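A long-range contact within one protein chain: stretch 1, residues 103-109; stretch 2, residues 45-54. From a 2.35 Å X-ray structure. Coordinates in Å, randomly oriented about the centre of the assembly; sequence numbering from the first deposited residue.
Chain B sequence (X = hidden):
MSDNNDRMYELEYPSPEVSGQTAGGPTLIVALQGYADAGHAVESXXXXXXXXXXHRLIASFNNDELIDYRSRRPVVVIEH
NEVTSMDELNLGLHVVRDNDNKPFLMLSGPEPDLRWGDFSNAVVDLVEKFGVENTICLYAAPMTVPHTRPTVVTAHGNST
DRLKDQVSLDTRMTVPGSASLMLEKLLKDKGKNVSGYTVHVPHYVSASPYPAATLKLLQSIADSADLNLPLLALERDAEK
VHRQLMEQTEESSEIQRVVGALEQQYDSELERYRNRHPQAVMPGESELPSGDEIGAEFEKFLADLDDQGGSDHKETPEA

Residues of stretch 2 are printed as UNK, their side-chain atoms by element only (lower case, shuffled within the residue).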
# COMPACT_ATOMS: atom_id res chain seq x y z
N PRO B 103 1.04 33.44 -18.49
CA PRO B 103 0.69 32.49 -17.43
C PRO B 103 0.24 31.12 -17.93
O PRO B 103 -0.45 31.01 -18.94
CB PRO B 103 -0.48 33.18 -16.70
CG PRO B 103 -1.11 34.10 -17.75
CD PRO B 103 0.02 34.50 -18.66
N PHE B 104 0.66 30.08 -17.22
CA PHE B 104 -0.01 28.79 -17.31
C PHE B 104 -0.11 28.15 -15.93
O PHE B 104 0.50 28.60 -14.94
CB PHE B 104 0.67 27.85 -18.32
CG PHE B 104 2.08 27.47 -17.95
CD1 PHE B 104 2.36 26.23 -17.39
CD2 PHE B 104 3.14 28.36 -18.20
CE1 PHE B 104 3.68 25.86 -17.08
CE2 PHE B 104 4.46 28.03 -17.90
CZ PHE B 104 4.74 26.77 -17.33
N LEU B 105 -0.88 27.08 -15.89
CA LEU B 105 -1.16 26.39 -14.64
C LEU B 105 -0.48 25.02 -14.59
O LEU B 105 -0.44 24.26 -15.56
CB LEU B 105 -2.67 26.26 -14.46
CG LEU B 105 -3.33 27.29 -13.59
CD1 LEU B 105 -2.84 28.71 -13.78
CD2 LEU B 105 -4.87 27.19 -13.69
N MET B 106 0.04 24.72 -13.42
CA MET B 106 0.65 23.43 -13.19
C MET B 106 0.12 22.77 -11.88
O MET B 106 0.12 23.36 -10.80
CB MET B 106 2.18 23.58 -13.21
CG MET B 106 2.90 22.27 -13.00
SD MET B 106 4.61 22.27 -13.60
CE MET B 106 4.37 21.10 -14.87
N LEU B 107 -0.35 21.54 -12.04
CA LEU B 107 -0.65 20.69 -10.91
C LEU B 107 0.43 19.62 -10.85
O LEU B 107 0.54 18.76 -11.73
CB LEU B 107 -2.04 20.05 -11.04
CG LEU B 107 -2.42 19.07 -9.93
CD1 LEU B 107 -2.62 19.81 -8.60
CD2 LEU B 107 -3.68 18.29 -10.34
N SER B 108 1.25 19.70 -9.81
CA SER B 108 2.33 18.78 -9.71
C SER B 108 2.54 18.35 -8.26
O SER B 108 2.16 19.04 -7.35
CB SER B 108 3.58 19.39 -10.31
OG SER B 108 4.05 20.47 -9.53
N GLY B 109 3.18 17.22 -8.10
CA GLY B 109 3.47 16.65 -6.78
C GLY B 109 3.11 15.18 -6.90
O GLY B 109 2.97 14.70 -8.01
N UNK B 45 10.24 17.39 -15.45
CA UNK B 45 9.56 18.44 -16.17
C UNK B 45 9.05 19.51 -15.22
O UNK B 45 9.32 20.70 -15.41
o UNK B 45 8.90 16.97 -17.94
c UNK B 45 8.40 17.86 -16.96
N UNK B 46 8.31 19.09 -14.19
CA UNK B 46 7.72 20.06 -13.27
C UNK B 46 8.80 20.72 -12.42
O UNK B 46 8.77 21.93 -12.20
c UNK B 46 6.58 19.44 -12.43
o UNK B 46 7.05 18.48 -11.52
N UNK B 47 9.76 19.95 -11.95
CA UNK B 47 10.78 20.56 -11.14
C UNK B 47 11.71 21.48 -11.95
O UNK B 47 12.18 22.49 -11.45
c UNK B 47 11.52 19.52 -10.27
o UNK B 47 12.57 18.95 -11.00
N UNK B 48 11.91 21.20 -13.23
CA UNK B 48 12.66 22.10 -14.09
C UNK B 48 11.98 23.49 -14.27
O UNK B 48 12.65 24.54 -14.16
c UNK B 48 15.05 22.64 -16.39
c UNK B 48 14.09 23.72 -18.05
c UNK B 48 13.73 22.32 -16.38
n UNK B 48 15.25 23.50 -17.44
c UNK B 48 12.93 21.45 -15.46
n UNK B 48 13.15 23.02 -17.42
N UNK B 49 10.68 23.46 -14.54
CA UNK B 49 9.87 24.65 -14.69
C UNK B 49 9.85 25.44 -13.40
O UNK B 49 9.95 26.66 -13.40
c UNK B 49 8.74 24.57 -17.63
c UNK B 49 6.83 23.19 -16.67
c UNK B 49 8.26 23.64 -16.45
c UNK B 49 8.44 24.26 -15.06
N UNK B 50 9.76 24.73 -12.28
CA UNK B 50 9.73 25.38 -10.99
C UNK B 50 11.03 26.12 -10.65
O UNK B 50 10.99 27.24 -10.15
s UNK B 50 6.66 24.68 -9.09
c UNK B 50 8.42 24.99 -8.85
c UNK B 50 9.36 24.39 -9.90
c UNK B 50 6.71 23.00 -8.47
N UNK B 51 12.18 25.51 -10.95
CA UNK B 51 13.48 26.09 -10.70
C UNK B 51 13.77 27.24 -11.65
O UNK B 51 14.46 28.19 -11.27
c UNK B 51 14.58 24.03 -9.82
c UNK B 51 14.56 25.06 -10.91
o UNK B 51 15.28 22.99 -9.99
o UNK B 51 13.91 24.27 -8.78
N UNK B 52 13.25 27.15 -12.86
CA UNK B 52 13.65 28.02 -13.95
C UNK B 52 12.74 29.23 -14.15
O UNK B 52 13.19 30.26 -14.63
c UNK B 52 13.76 27.24 -15.26
N UNK B 53 11.46 29.10 -13.79
CA UNK B 53 10.46 30.14 -14.06
C UNK B 53 9.83 30.70 -12.79
O UNK B 53 9.84 30.02 -11.74
c UNK B 53 8.82 28.46 -17.16
c UNK B 53 9.86 29.26 -16.43
c UNK B 53 10.20 30.54 -17.24
c UNK B 53 9.38 29.57 -14.99
N UNK B 54 9.30 31.92 -12.87
CA UNK B 54 8.52 32.45 -11.72
C UNK B 54 7.20 31.69 -11.59
O UNK B 54 6.51 31.41 -12.59
o UNK B 54 10.53 34.52 -10.80
c UNK B 54 8.30 33.99 -11.77
o UNK B 54 9.81 35.76 -12.49
c UNK B 54 9.65 34.82 -11.67

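Position 45 carries one carbon and then one oxygen, an unbranched hydroxymethyl. It points sideways, its CB stays 5.6 Å from Met106 CE, and its oxygen is hydrogen-bonded elsewhere in the structure. This is Ser45, whose backbone O accepts from the N of position 49 at 3.2 Å, a regular helical turn.

Position 46 again has one carbon and one oxygen, but its CB points toward the strand. That CB lies 3.6 Å from Met106 SD and 3.7 Å from Ser108 CB, so a small side chain sits where the two backbones come nearest, CA to CA 6.6 Å from Ser108. It is Ser46, and its OG bonds to a residue just outside the stretches rather than to the strand.

Position 47 repeats the pattern of one carbon and one oxygen, now sideways, exposed and without contact. It is Ser47, its hydroxyl likewise occupied by a residue flanking the stretches.

At position 48 one carbon leads to a five-membered ring of three carbons and two nitrogens. An imidazole means His48, and it is out of reach of the strand.

Position 49 has four carbons, forked at the second, with CB toward the strand. One tip carbon approaches Met106 CE at 3.7 Å and Phe104 CE1 at 4.1 Å. A fork at the second carbon rather than the first makes this Leu49; the carbon in both contacts is CD1.

Position 50 is an unbranched run of two carbons, a sulfur and a carbon. Its CB points sideways, yet the terminal carbon lies 3.8 Å from Ser108 OG. Only methionine fits: Met50 brings that carbon, CE, back through chi1 of -140° and chi2 of 96°, both between wells.

Position 51 has two carbons, the second bearing two oxygens: a short carboxylate, Asp51, exposed and distant from the strand.

Position 52 has a single carbon and nothing more. This is Ala52, also exposed and out of reach, and the last residue of the helix.

Position 53 shows four carbons forked at the second. Its CA-to-CB bond points toward the strand, and one tip carbon lies 4.4 Å from Phe104 CZ. This is Leu53, that carbon its CD1. It is the first residue to leave helical phi/psi, yet its N still bonds to Leu49 O at 2.9 Å.

Position 54 has two carbons with two oxygens on the second, making it Asp54, exposed and free of stretch 1.

The contact works by periodicity and size. Phe104, Met106 and Ser108 alternate along the strand to supply its contacts, while Leu107 points away; 46, 49 and 50 answer from the helix, and 53 from just beyond its end. With the axes 128° apart, strand and helix run in broadly opposing senses. Both leucine tips lie at the edge of the Phe104 ring, near its plane. Two serines meet at the close end with the methionines packed against them; Leu49, Leu53 and Phe104 meet at the other. No hydrogen bond crosses: packing alone joins these stretches.

Stretch 2, residues 45-54: SSSHLMDALD
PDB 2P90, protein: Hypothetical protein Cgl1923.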